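Local coordinates for protein ygiW (Escherichia coli, PDB 1NNX) that is of unknown function but adopts an OB fold and belongs to a family of bacterial OB-fold proteins, probably acting in the periplasm, at residues I46-R49 and Y55-K58. Numbering follows the deposited sequence. Where two conformers were deposited one is given.
Sequences IVER and YVFK
Two backbone hydrogen bonds grip Val56 from Val47 and Glu48: Val47 N donates to Val56 O (2.9 Å, 162° at the hydrogen), and Val56 N donates to Glu48 O (2.8 Å). Two residues thus face one, which, with the near-helical psi of Val47 (-11°), identifies a classic beta bulge with Val47 and Glu48 opposite Val56. Beyond it Ile46 and Phe57 form a non-hydrogen-bonded antiparallel pair, as do Arg49 and Tyr55. Arg49, extended from CG to NE, runs alongside the Tyr55 ring; its CG lies 3.6 Å from Tyr55 CE1, and Tyr55 OH sits over the centre of the guanidinium face. The guanidinium and ring planes are 24° apart, and Arg49 NE is too poorly angled to hydrogen-bond that hydroxyl. On the same sheet face, in one of two conformers, Ile46 CG2 meets Tyr55 CB at 3.8 Å, while its CD1 reaches the Phe57 ring edge, 3.6 Å from Phe57 CD1. Val47 CG2 packs on Val56 CG1 at 3.9 Å. Within the OB fold these segments belong to the hairpin of strands 38-51 and 54-59; strand 62-67 continues the sheet beyond Tyr55 and Phe57, Trp73 meets the Tyr55 ring edge-to-face, and Phe57 packs against Val84 and Ile86 of strand 84-93.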
loop_
_atom_site.group_PDB
_atom_site.type_symbol
_atom_site.label_atom_id
_atom_site.label_comp_id
_atom_site.label_asym_id
_atom_site.label_seq_id
_atom_site.Cartn_x
_atom_site.Cartn_y
_atom_site.Cartn_z
ATOM N N ILE A 46 -1.669 -6.603 -6.612
ATOM C CA ILE A 46 -0.263 -6.924 -6.294
ATOM C C ILE A 46 0.194 -7.733 -7.541
ATOM O O ILE A 46 -0.362 -8.822 -7.808
ATOM C CB ILE A 46 -0.152 -7.788 -5.038
ATOM C CG1 ILE A 46 -0.522 -6.941 -3.768
ATOM C CG2 ILE A 46 1.366 -8.080 -4.768
ATOM C CD1 ILE A 46 0.364 -5.768 -3.376
ATOM N N VAL A 47 1.153 -7.207 -8.283
ATOM C CA VAL A 47 1.571 -7.838 -9.543
ATOM C C VAL A 47 2.917 -8.521 -9.557
ATOM O O VAL A 47 3.161 -9.243 -10.512
ATOM C CB VAL A 47 1.476 -6.824 -10.714
ATOM C CG1 VAL A 47 0.041 -6.293 -10.802
ATOM C CG2 VAL A 47 2.408 -5.632 -10.525
ATOM N N GLU A 48 3.755 -8.337 -8.533
ATOM C CA GLU A 48 5.080 -8.993 -8.505
ATOM C C GLU A 48 5.645 -8.893 -7.115
ATOM O O GLU A 48 5.381 -7.928 -6.352
ATOM C CB GLU A 48 5.985 -8.300 -9.531
ATOM C CG GLU A 48 7.379 -8.868 -9.677
ATOM C CD GLU A 48 8.202 -8.145 -10.745
ATOM O OE1 GLU A 48 8.247 -6.885 -10.760
ATOM O OE2 GLU A 48 8.839 -8.859 -11.548
ATOM N N ARG A 49 6.402 -9.926 -6.732
ATOM C CA ARG A 49 7.106 -9.880 -5.467
ATOM C C ARG A 49 8.545 -9.507 -5.854
ATOM O O ARG A 49 9.157 -10.156 -6.725
ATOM C CB ARG A 49 7.070 -11.264 -4.799
ATOM C CG ARG A 49 7.831 -11.279 -3.479
ATOM C CD ARG A 49 7.543 -12.564 -2.745
ATOM N NE ARG A 49 7.984 -12.490 -1.356
ATOM C CZ ARG A 49 7.733 -13.441 -0.464
ATOM N NH1 ARG A 49 7.074 -14.510 -0.824
ATOM N NH2 ARG A 49 8.106 -13.302 0.795
ATOM N N TYR A 55 6.760 -5.845 -2.512
ATOM C CA TYR A 55 5.914 -6.150 -3.658
ATOM C C TYR A 55 5.598 -4.964 -4.494
ATOM O O TYR A 55 5.691 -3.855 -4.003
ATOM C CB TYR A 55 4.588 -6.768 -3.178
ATOM C CG TYR A 55 4.695 -8.028 -2.323
ATOM C CD1 TYR A 55 4.508 -9.289 -2.901
ATOM C CD2 TYR A 55 5.013 -7.933 -0.979
ATOM C CE1 TYR A 55 4.635 -10.476 -2.115
ATOM C CE2 TYR A 55 5.142 -9.103 -0.173
ATOM C CZ TYR A 55 4.953 -10.356 -0.760
ATOM O OH TYR A 55 5.123 -11.494 0.021
ATOM N N VAL A 56 5.219 -5.205 -5.743
ATOM C CA VAL A 56 4.787 -4.091 -6.605
ATOM C C VAL A 56 3.251 -4.059 -6.645
ATOM O O VAL A 56 2.601 -5.073 -6.912
ATOM C CB VAL A 56 5.289 -4.253 -8.046
ATOM C CG1 VAL A 56 4.843 -3.035 -8.936
ATOM C CG2 VAL A 56 6.882 -4.250 -8.027
ATOM N N PHE A 57 2.694 -2.898 -6.319
ATOM C CA PHE A 57 1.244 -2.687 -6.302
ATOM C C PHE A 57 0.899 -1.742 -7.461
ATOM O O PHE A 57 1.508 -0.710 -7.617
ATOM C CB PHE A 57 0.889 -2.062 -4.960
ATOM C CG PHE A 57 -0.571 -1.805 -4.810
ATOM C CD1 PHE A 57 -1.458 -2.776 -4.394
ATOM C CD2 PHE A 57 -1.047 -0.524 -5.062
ATOM C CE1 PHE A 57 -2.832 -2.458 -4.198
ATOM C CE2 PHE A 57 -2.405 -0.224 -4.866
ATOM C CZ PHE A 57 -3.264 -1.206 -4.429
ATOM N N LYS A 58 -0.117 -2.111 -8.228
ATOM C CA LYS A 58 -0.529 -1.313 -9.398
ATOM C C LYS A 58 -2.007 -0.986 -9.377
ATOM O O LYS A 58 -2.834 -1.786 -9.020
ATOM C CB LYS A 58 -0.174 -2.111 -10.648
ATOM C CG LYS A 58 -0.486 -1.471 -11.993
ATOM C CD LYS A 58 -0.184 -2.485 -13.071
ATOM C CE LYS A 58 -0.344 -1.953 -14.474
ATOM N NZ LYS A 58 0.195 -2.943 -15.452
#